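Local coordinates for protein YcaO (Methanopyrus kandleri, PDB 6CIB) that probably uses ATP to install backbone thioamides in ribosomally made peptides, as a YcaO-family enzyme that binds nucleotide and magnesium, at residues D40-I45 with E198-R203; A221-E226 with L250-G255; E191-S196 with A244-L249. One frame throughout, in Å; residues are numbered along the deposited sequence.

Contact 1: D40-I45 with E198-R203. With OXM (oxamic acid), chain I.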
loop_
_atom_site.group_PDB
_atom_site.type_symbol
_atom_site.label_atom_id
_atom_site.label_comp_id
_atom_site.label_asym_id
_atom_site.label_seq_id
_atom_site.Cartn_x
_atom_site.Cartn_y
_atom_site.Cartn_z
ATOM N N ASP A 40 -11.864 6.813 -15.692
ATOM C CA ASP A 40 -12.964 7.304 -14.863
ATOM C C ASP A 40 -12.571 8.639 -14.240
ATOM O O ASP A 40 -11.402 9.011 -14.247
ATOM C CB ASP A 40 -13.306 6.277 -13.766
ATOM C CG ASP A 40 -14.070 5.053 -14.307
ATOM O OD1 ASP A 40 -14.374 5.008 -15.522
ATOM O OD2 ASP A 40 -14.363 4.125 -13.511
ATOM N N ARG A 41 -13.550 9.359 -13.721
ATOM C CA ARG A 41 -13.285 10.505 -12.865
ATOM C C ARG A 41 -14.313 10.479 -11.746
ATOM O O ARG A 41 -15.523 10.524 -11.994
ATOM C CB ARG A 41 -13.338 11.826 -13.650
ATOM C CG ARG A 41 -12.535 12.984 -13.031
ATOM C CD ARG A 41 -12.471 14.237 -13.925
ATOM N NE ARG A 41 -13.802 14.516 -14.428
ATOM C CZ ARG A 41 -14.202 14.433 -15.691
ATOM N NH1 ARG A 41 -13.356 14.175 -16.686
ATOM N NH2 ARG A 41 -15.475 14.660 -15.946
ATOM N N VAL A 42 -13.832 10.380 -10.514
ATOM C CA VAL A 42 -14.724 10.327 -9.360
ATOM C C VAL A 42 -14.614 11.675 -8.669
ATOM O O VAL A 42 -13.571 12.001 -8.080
ATOM C CB VAL A 42 -14.401 9.136 -8.424
ATOM C CG1 VAL A 42 -15.295 9.153 -7.192
ATOM C CG2 VAL A 42 -14.561 7.814 -9.175
ATOM N N GLY A 43 -15.693 12.456 -8.772
ATOM C CA GLY A 43 -15.665 13.894 -8.472
ATOM C C GLY A 43 -14.526 14.503 -9.268
ATOM O O GLY A 43 -14.495 14.347 -10.493
ATOM N N PRO A 44 -13.547 15.125 -8.581
ATOM C CA PRO A 44 -12.406 15.709 -9.291
ATOM C C PRO A 44 -11.244 14.735 -9.545
ATOM O O PRO A 44 -10.257 15.144 -10.160
ATOM C CB PRO A 44 -11.950 16.809 -8.334
ATOM C CG PRO A 44 -12.210 16.226 -6.981
ATOM C CD PRO A 44 -13.446 15.361 -7.121
ATOM N N ILE A 45 -11.349 13.482 -9.080
ATOM C CA ILE A 45 -10.211 12.547 -9.104
ATOM C C ILE A 45 -10.217 11.601 -10.311
ATOM O O ILE A 45 -11.136 10.787 -10.462
ATOM C CB ILE A 45 -10.073 11.716 -7.788
ATOM C CG1 ILE A 45 -9.906 12.632 -6.554
ATOM C CG2 ILE A 45 -8.930 10.698 -7.896
ATOM C CD1 ILE A 45 -8.776 13.654 -6.649
ATOM N N GLU A 198 -17.074 14.003 -1.000
ATOM C CA GLU A 198 -18.297 13.852 -0.191
ATOM C C GLU A 198 -19.575 14.099 -0.992
ATOM O O GLU A 198 -20.583 13.436 -0.764
ATOM C CB GLU A 198 -18.249 14.749 1.042
ATOM C CG GLU A 198 -19.326 14.452 2.069
ATOM C CD GLU A 198 -19.074 15.151 3.382
ATOM O OE1 GLU A 198 -19.230 16.387 3.431
ATOM O OE2 GLU A 198 -18.720 14.466 4.364
ATOM N N ARG A 199 -19.510 15.028 -1.941
ATOM C CA ARG A 199 -20.615 15.281 -2.866
ATOM C C ARG A 199 -20.997 14.070 -3.732
ATOM O O ARG A 199 -22.101 14.030 -4.266
ATOM C CB ARG A 199 -20.317 16.512 -3.730
ATOM C CG ARG A 199 -20.768 17.810 -3.078
ATOM C CD ARG A 199 -20.441 19.040 -3.914
ATOM N NE ARG A 199 -19.453 19.879 -3.237
ATOM C CZ ARG A 199 -18.228 20.140 -3.683
ATOM N NH1 ARG A 199 -17.802 19.655 -4.844
ATOM N NH2 ARG A 199 -17.424 20.906 -2.965
ATOM N N GLU A 200 -20.091 13.089 -3.841
ATOM C CA GLU A 200 -20.329 11.850 -4.593
ATOM C C GLU A 200 -21.087 10.795 -3.790
ATOM O O GLU A 200 -21.788 9.952 -4.361
ATOM C CB GLU A 200 -19.004 11.244 -5.072
ATOM C CG GLU A 200 -18.246 12.061 -6.100
ATOM C CD GLU A 200 -19.048 12.319 -7.362
ATOM O OE1 GLU A 200 -19.540 11.347 -7.983
ATOM O OE2 GLU A 200 -19.183 13.507 -7.727
ATOM N N VAL A 201 -20.925 10.835 -2.470
ATOM C CA VAL A 201 -21.551 9.869 -1.558
ATOM C C VAL A 201 -22.387 10.627 -0.522
ATOM O O VAL A 201 -22.954 11.671 -0.842
ATOM C CB VAL A 201 -20.503 8.903 -0.926
ATOM C CG1 VAL A 201 -20.036 7.872 -1.948
ATOM C CG2 VAL A 201 -19.310 9.664 -0.343
ATOM N N GLY A 202 -22.490 10.112 0.701
ATOM C CA GLY A 202 -23.177 10.830 1.772
ATOM C C GLY A 202 -22.197 11.593 2.638
ATOM O O GLY A 202 -22.350 12.803 2.846
ATOM N N ARG A 203 -21.190 10.876 3.144
ATOM C CA ARG A 203 -20.167 11.436 4.018
ATOM C C ARG A 203 -18.781 10.871 3.708
ATOM O O ARG A 203 -18.645 9.704 3.333
ATOM C CB ARG A 203 -20.508 11.190 5.497
ATOM C CG ARG A 203 -21.704 11.977 6.018
ATOM C CD ARG A 203 -21.381 12.687 7.320
ATOM N NE ARG A 203 -21.453 11.795 8.476
ATOM C CZ ARG A 203 -21.010 12.094 9.697
ATOM N NH1 ARG A 203 -20.442 13.273 9.946
ATOM N NH2 ARG A 203 -21.128 11.203 10.675
HETATM C C1 OXM I . -9.935 15.417 -18.256
HETATM N N1 OXM I . -11.213 15.770 -18.348
HETATM O O1 OXM I . -9.039 16.045 -18.821
HETATM C C2 OXM I . -9.602 14.240 -17.450
HETATM O O2 OXM I . -8.485 13.697 -17.599
HETATM O O3 OXM I . -10.447 13.807 -16.631
HETATM O O HOH W 1 -17.824 11.180 -10.322
#
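The carboxylate of Glu200 turns one face toward Gly43, whose amide nitrogen sits over it, 3.6 Å from Glu200 CD, while OE2 of Glu200 approaches Gly43 CA at 3.6 Å. The second flat group, the guanidinium of Arg41, points away from this junction and meets oxamic acid at its edge. There Arg41 NH1 donates to O3 of the oxamic acid in the guanidinium plane, 2.9 Å away and nearly straight at 165°; Arg68 also binds this small anion.

Between the segments the polar link is a water. It accepts from Gly43 N at 2.9 Å and donates to Arg41 O, with a further, weak bond to Glu200 OE1. Folding at chi2 (-59°) swings the acid of Glu200 over the glycine, and its CG lies 4.3 Å from CG1 of Val42. Replacing Glu200 by alanine removes the carboxylate, and the water would probably lose its weak third partner while the backbone of Gly43 is uncovered on this side. The example illustrates how a tight turn can present bare peptide to a side chain: Val42 to Ile45 form a type II' turn, and Gly43 has the positive phi that favours glycine at that position. A side chain on it would clash with Pro44.

This two-residue turn joins strands 34-42 and 45-54 as a beta hairpin, closed by Ile45 N bonding to Val42 O at 2.9 Å. Glu200 belongs to a type I turn, Glu198 to Val201, at the end of helix 188-198. Val42 packs on Leu197 of that helix and on Leu256 of helix 241-260, so the hairpin end touches both helices.

Contact 2: A221-E226 with L250-G255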
loop_
_atom_site.group_PDB
_atom_site.type_symbol
_atom_site.label_atom_id
_atom_site.label_comp_id
_atom_site.label_asym_id
_atom_site.label_seq_id
_atom_site.Cartn_x
_atom_site.Cartn_y
_atom_site.Cartn_z
ATOM N N ALA A 221 -9.696 7.092 5.600
ATOM C CA ALA A 221 -10.904 7.770 5.144
ATOM C C ALA A 221 -12.014 6.742 5.006
ATOM O O ALA A 221 -11.806 5.675 4.426
ATOM C CB ALA A 221 -10.671 8.484 3.821
ATOM N N VAL A 222 -13.182 7.059 5.561
ATOM C CA VAL A 222 -14.345 6.172 5.475
ATOM C C VAL A 222 -15.541 6.919 4.893
ATOM O O VAL A 222 -15.727 8.112 5.154
ATOM C CB VAL A 222 -14.716 5.483 6.829
ATOM C CG1 VAL A 222 -13.679 4.438 7.204
ATOM C CG2 VAL A 222 -14.892 6.491 7.961
ATOM N N THR A 223 -16.328 6.213 4.086
ATOM C CA THR A 223 -17.518 6.799 3.489
ATOM C C THR A 223 -18.812 6.238 4.065
ATOM O O THR A 223 -18.888 5.074 4.470
ATOM C CB THR A 223 -17.546 6.691 1.945
ATOM O OG1 THR A 223 -17.626 5.318 1.550
ATOM C CG2 THR A 223 -16.306 7.340 1.328
ATOM N N GLU A 224 -19.809 7.110 4.119
ATOM C CA GLU A 224 -21.193 6.735 4.326
ATOM C C GLU A 224 -21.909 7.066 3.026
ATOM O O GLU A 224 -21.674 8.117 2.435
ATOM C CB GLU A 224 -21.768 7.534 5.492
ATOM C CG GLU A 224 -23.046 6.966 6.084
ATOM C CD GLU A 224 -23.525 7.731 7.310
ATOM O OE1 GLU A 224 -22.682 8.217 8.100
ATOM O OE2 GLU A 224 -24.758 7.834 7.484
ATOM N N ALA A 225 -22.758 6.158 2.564
ATOM C CA ALA A 225 -23.481 6.335 1.303
ATOM C C ALA A 225 -24.830 5.644 1.393
ATOM O O ALA A 225 -25.016 4.742 2.222
ATOM C CB ALA A 225 -22.668 5.779 0.135
ATOM N N GLU A 226 -25.768 6.054 0.540
ATOM C CA GLU A 226 -27.076 5.396 0.504
ATOM C C GLU A 226 -27.043 4.032 -0.185
ATOM O O GLU A 226 -27.902 3.188 0.066
ATOM C CB GLU A 226 -28.179 6.320 -0.044
ATOM C CG GLU A 226 -28.058 6.734 -1.502
ATOM C CD GLU A 226 -29.180 7.668 -1.950
ATOM O OE1 GLU A 226 -30.233 7.739 -1.269
ATOM O OE2 GLU A 226 -29.010 8.339 -2.994
ATOM N N LEU A 250 -7.605 9.578 -2.263
ATOM C CA LEU A 250 -7.408 8.971 -3.586
ATOM C C LEU A 250 -7.822 7.490 -3.631
ATOM O O LEU A 250 -8.366 7.032 -4.632
ATOM C CB LEU A 250 -5.957 9.140 -4.062
ATOM C CG LEU A 250 -5.468 10.560 -4.386
ATOM C CD1 LEU A 250 -3.990 10.533 -4.730
ATOM C CD2 LEU A 250 -6.237 11.221 -5.518
ATOM N N GLU A 251 -7.566 6.766 -2.541
ATOM C CA GLU A 251 -7.990 5.376 -2.419
ATOM C C GLU A 251 -9.509 5.236 -2.366
ATOM O O GLU A 251 -10.057 4.326 -2.973
ATOM C CB GLU A 251 -7.313 4.682 -1.234
ATOM C CG GLU A 251 -6.223 3.701 -1.659
ATOM C CD GLU A 251 -5.567 2.977 -0.494
ATOM O OE1 GLU A 251 -6.265 2.626 0.486
ATOM O OE2 GLU A 251 -4.334 2.760 -0.554
ATOM N N VAL A 252 -10.177 6.163 -1.673
ATOM C CA VAL A 252 -11.648 6.246 -1.684
ATOM C C VAL A 252 -12.175 6.423 -3.116
ATOM O O VAL A 252 -13.034 5.660 -3.555
ATOM C CB VAL A 252 -12.157 7.354 -0.741
ATOM C CG1 VAL A 252 -13.630 7.655 -0.980
ATOM C CG2 VAL A 252 -11.933 6.955 0.709
ATOM N N ALA A 253 -11.638 7.401 -3.848
ATOM C CA ALA A 253 -12.053 7.623 -5.243
ATOM C C ALA A 253 -11.862 6.361 -6.090
ATOM O O ALA A 253 -12.755 5.986 -6.836
ATOM C CB ALA A 253 -11.302 8.802 -5.850
ATOM N N GLN A 254 -10.701 5.716 -5.951
ATOM C CA GLN A 254 -10.418 4.441 -6.596
ATOM C C GLN A 254 -11.457 3.369 -6.233
ATOM O O GLN A 254 -11.970 2.667 -7.121
ATOM C CB GLN A 254 -9.017 3.965 -6.226
ATOM C CG GLN A 254 -8.570 2.687 -6.926
ATOM C CD GLN A 254 -7.095 2.414 -6.711
ATOM O OE1 GLN A 254 -6.286 2.551 -7.630
ATOM N NE2 GLN A 254 -6.732 2.070 -5.491
ATOM N N GLY A 255 -11.758 3.268 -4.935
ATOM C CA GLY A 255 -12.769 2.340 -4.419
ATOM C C GLY A 255 -14.135 2.558 -5.052
ATOM O O GLY A 255 -14.789 1.597 -5.460
#
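Val252 meets Ala221 and Thr223 through methyl groups, each branch of the valine taking one partner on the strand. CG1 of Val252 lies 3.5 Å from CG2 of Thr223, the two side chains reaching toward each other tip to tip. The other branch, Val252 CG2, rests against Ala221 CB at 3.7 Å and lies 3.9 Å from Ala221 O. The fork fits because CG1 of Val252 stands anti to its own backbone N (chi1 167°), which turns CG2 to the other side, toward Ala221. All three residues are buried.

The layout is a helix packed on an antiparallel sheet. Strand 217-224 is the middle of three, flanked by strands 203-209 and 233-238, and helix 241-260 lies across one face; Ala221 and Thr223, two positions apart, face the helix, whereas the intervening Val222 points away from it.

Polar interactions hold the strand side in place. With its OG1 between the backbone N and the carbonyl carbon (chi1 65°), Thr223 sends the hydroxyl to Val232 N and Glu230 O in the chain just before strand 233-238 and turns its methyl to Val252. Backbone bonds tie Ala221 to Gly234 and Thr223 to Val232 on one flank, Val222 to Glu205 on the other. From the helix, Glu251 OE1 bonds Phe235 N of strand 233-238, adding a polar tie between helix and sheet.

Contact 3: E191-S196 with A244-L249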
loop_
_atom_site.group_PDB
_atom_site.type_symbol
_atom_site.label_atom_id
_atom_site.label_comp_id
_atom_site.label_asym_id
_atom_site.label_seq_id
_atom_site.Cartn_x
_atom_site.Cartn_y
_atom_site.Cartn_z
ATOM N N GLU A 191 -9.200 19.828 2.517
ATOM C CA GLU A 191 -10.599 19.954 2.938
ATOM C C GLU A 191 -11.555 20.094 1.748
ATOM O O GLU A 191 -12.637 19.504 1.753
ATOM C CB GLU A 191 -10.777 21.101 3.954
ATOM C CG GLU A 191 -12.214 21.412 4.409
ATOM C CD GLU A 191 -12.969 20.254 5.069
ATOM O OE1 GLU A 191 -12.354 19.251 5.508
ATOM O OE2 GLU A 191 -14.215 20.358 5.162
ATOM N N GLU A 192 -11.139 20.846 0.731
ATOM C CA GLU A 192 -11.957 21.006 -0.471
ATOM C C GLU A 192 -12.097 19.694 -1.254
ATOM O O GLU A 192 -13.193 19.370 -1.735
ATOM C CB GLU A 192 -11.457 22.158 -1.360
ATOM C CG GLU A 192 -12.467 22.632 -2.411
ATOM C CD GLU A 192 -13.924 22.629 -1.926
ATOM O OE1 GLU A 192 -14.259 23.392 -0.986
ATOM O OE2 GLU A 192 -14.740 21.855 -2.490
ATOM N N LEU A 193 -10.998 18.940 -1.347
ATOM C CA LEU A 193 -11.034 17.606 -1.953
ATOM C C LEU A 193 -11.981 16.654 -1.199
ATOM O O LEU A 193 -12.820 16.003 -1.826
ATOM C CB LEU A 193 -9.624 17.010 -2.080
ATOM C CG LEU A 193 -9.463 15.553 -2.553
ATOM C CD1 LEU A 193 -10.185 15.271 -3.866
ATOM C CD2 LEU A 193 -7.991 15.189 -2.662
ATOM N N ARG A 194 -11.843 16.585 0.127
ATOM C CA ARG A 194 -12.743 15.792 0.966
ATOM C C ARG A 194 -14.220 16.161 0.731
ATOM O O ARG A 194 -15.047 15.269 0.517
ATOM C CB ARG A 194 -12.376 15.917 2.448
ATOM C CG ARG A 194 -13.098 14.921 3.352
ATOM C CD ARG A 194 -13.125 15.379 4.804
ATOM N NE ARG A 194 -13.850 16.643 5.003
ATOM C CZ ARG A 194 -15.181 16.779 5.021
ATOM N NH1 ARG A 194 -15.708 17.986 5.203
ATOM N NH2 ARG A 194 -15.989 15.737 4.838
ATOM N N ARG A 195 -14.533 17.462 0.754
ATOM C CA ARG A 195 -15.890 17.966 0.458
ATOM C C ARG A 195 -16.343 17.589 -0.944
ATOM O O ARG A 195 -17.506 17.223 -1.149
ATOM C CB ARG A 195 -15.956 19.490 0.606
ATOM C CG ARG A 195 -15.975 19.987 2.038
ATOM C CD ARG A 195 -15.899 21.504 2.075
ATOM N NE ARG A 195 -15.684 22.000 3.437
ATOM C CZ ARG A 195 -15.647 23.284 3.789
ATOM N NH1 ARG A 195 -15.812 24.251 2.889
ATOM N NH2 ARG A 195 -15.441 23.604 5.061
ATOM N N SER A 196 -15.420 17.680 -1.901
ATOM C CA SER A 196 -15.719 17.383 -3.293
ATOM C C SER A 196 -16.034 15.891 -3.493
ATOM O O SER A 196 -16.984 15.538 -4.206
ATOM C CB SER A 196 -14.576 17.844 -4.194
ATOM O OG SER A 196 -15.003 17.898 -5.535
ATOM N N ALA A 244 -0.357 11.663 3.448
ATOM C CA ALA A 244 -1.157 10.577 4.033
ATOM C C ALA A 244 -2.664 10.799 3.854
ATOM O O ALA A 244 -3.394 9.853 3.530
ATOM C CB ALA A 244 -0.811 10.382 5.511
ATOM N N VAL A 245 -3.114 12.042 4.050
ATOM C CA VAL A 245 -4.520 12.427 3.840
ATOM C C VAL A 245 -4.888 12.262 2.359
ATOM O O VAL A 245 -5.926 11.659 2.031
ATOM C CB VAL A 245 -4.788 13.891 4.282
ATOM C CG1 VAL A 245 -6.204 14.343 3.935
ATOM C CG2 VAL A 245 -4.551 14.050 5.772
ATOM N N LEU A 246 -4.036 12.806 1.482
ATOM C CA LEU A 246 -4.247 12.732 0.039
ATOM C C LEU A 246 -4.365 11.280 -0.441
ATOM O O LEU A 246 -5.296 10.938 -1.172
ATOM C CB LEU A 246 -3.141 13.478 -0.728
ATOM C CG LEU A 246 -3.259 13.404 -2.257
ATOM C CD1 LEU A 246 -4.510 14.126 -2.755
ATOM C CD2 LEU A 246 -2.008 13.951 -2.919
ATOM N N ARG A 247 -3.433 10.437 -0.002
ATOM C CA ARG A 247 -3.449 9.018 -0.357
ATOM C C ARG A 247 -4.743 8.313 0.033
ATOM O O ARG A 247 -5.296 7.573 -0.769
ATOM C CB ARG A 247 -2.259 8.301 0.259
ATOM C CG ARG A 247 -0.954 8.573 -0.454
ATOM C CD ARG A 247 0.215 8.043 0.354
ATOM N NE ARG A 247 1.370 7.939 -0.526
ATOM C CZ ARG A 247 2.368 7.066 -0.407
ATOM N NH1 ARG A 247 2.407 6.176 0.592
ATOM N NH2 ARG A 247 3.334 7.087 -1.318
ATOM N N ALA A 248 -5.227 8.570 1.249
ATOM C CA ALA A 248 -6.494 7.982 1.740
ATOM C C ALA A 248 -7.700 8.399 0.886
ATOM O O ALA A 248 -8.529 7.555 0.512
ATOM C CB ALA A 248 -6.716 8.334 3.209
ATOM N N LEU A 249 -7.781 9.692 0.571
ATOM C CA LEU A 249 -8.851 10.239 -0.276
ATOM C C LEU A 249 -8.811 9.692 -1.704
ATOM O O LEU A 249 -9.856 9.361 -2.272
ATOM C CB LEU A 249 -8.817 11.776 -0.278
ATOM C CG LEU A 249 -9.238 12.464 1.027
ATOM C CD1 LEU A 249 -8.863 13.940 1.022
ATOM C CD2 LEU A 249 -10.723 12.305 1.310
#
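Leu193 is met by two leucines from the neighbouring helix, each at a different attitude. With Leu246 it crosses at about a right angle, Leu193 CD2 touching Leu246 CD1 at 3.6 Å. Toward Leu249 it runs tip to tip, and Leu249 CD1 stands 4.0 Å from Leu193 CG. Leu249 uses its second branch on the adjoining residue: its CD2 lies 4.0 Å from Arg194 CA and 4.1 Å from Arg194 CG, so the arginine gives the contact its backbone and the start of its chain, crossing obliquely. With CG anti to the carbonyl carbon (chi1 -70°), the branched end of Leu249 points at the other helix, where CD1 and CD2 take separate partners.

The rest of Arg194 turns back over its own helix. Bent at chi3, it grips Glu191 side-on: NE reaches Glu191 OE1 at 3.0 Å, approaching from above the carboxylate plane, and NH1 takes OE2 on the syn side at 2.8 Å. Arg195 NE reaches that same OE2 on the anti side, completing a salt-bridge network that holds the Arg194 guanidinium in position.

The case is one of two helices side by side and running the same way: the axes of segments 191-196 and 244-249 come within 10.7 Å and differ by 14° in direction. Both helices belong to a wider layer: Leu249 packs also on Leu206 and Val204 of strand 203-209, Arg194 also touches Leu206, Ala248 packs on Ala221 of strand 217-224, and Leu197 further along helix 188-198 extends the seam.

Overall arrangement
The three contacts cluster on one side of the chain's centre, contact 1 about 8 Å from contact 2 and contact 3 about 10 Å from each, centre to centre. Helix 241-260 serves both contact 2, against strand 217-224, and contact 3, against helix 188-198, whose end leads into contact 1. In sequence, contact 1 closes before contact 2 opens, while contact 3 interleaves with both. They also touch: Gly202 and Arg203 meet Glu224 in a classic beta bulge, Pro44 and Ile45 pack on Leu193, and Arg199 pairs with Glu192. Hairpin, paired helices and sheet thus form one continuous layered body, with the side chain of Leu246, in contact 3, about 9 Å from the bound ADP.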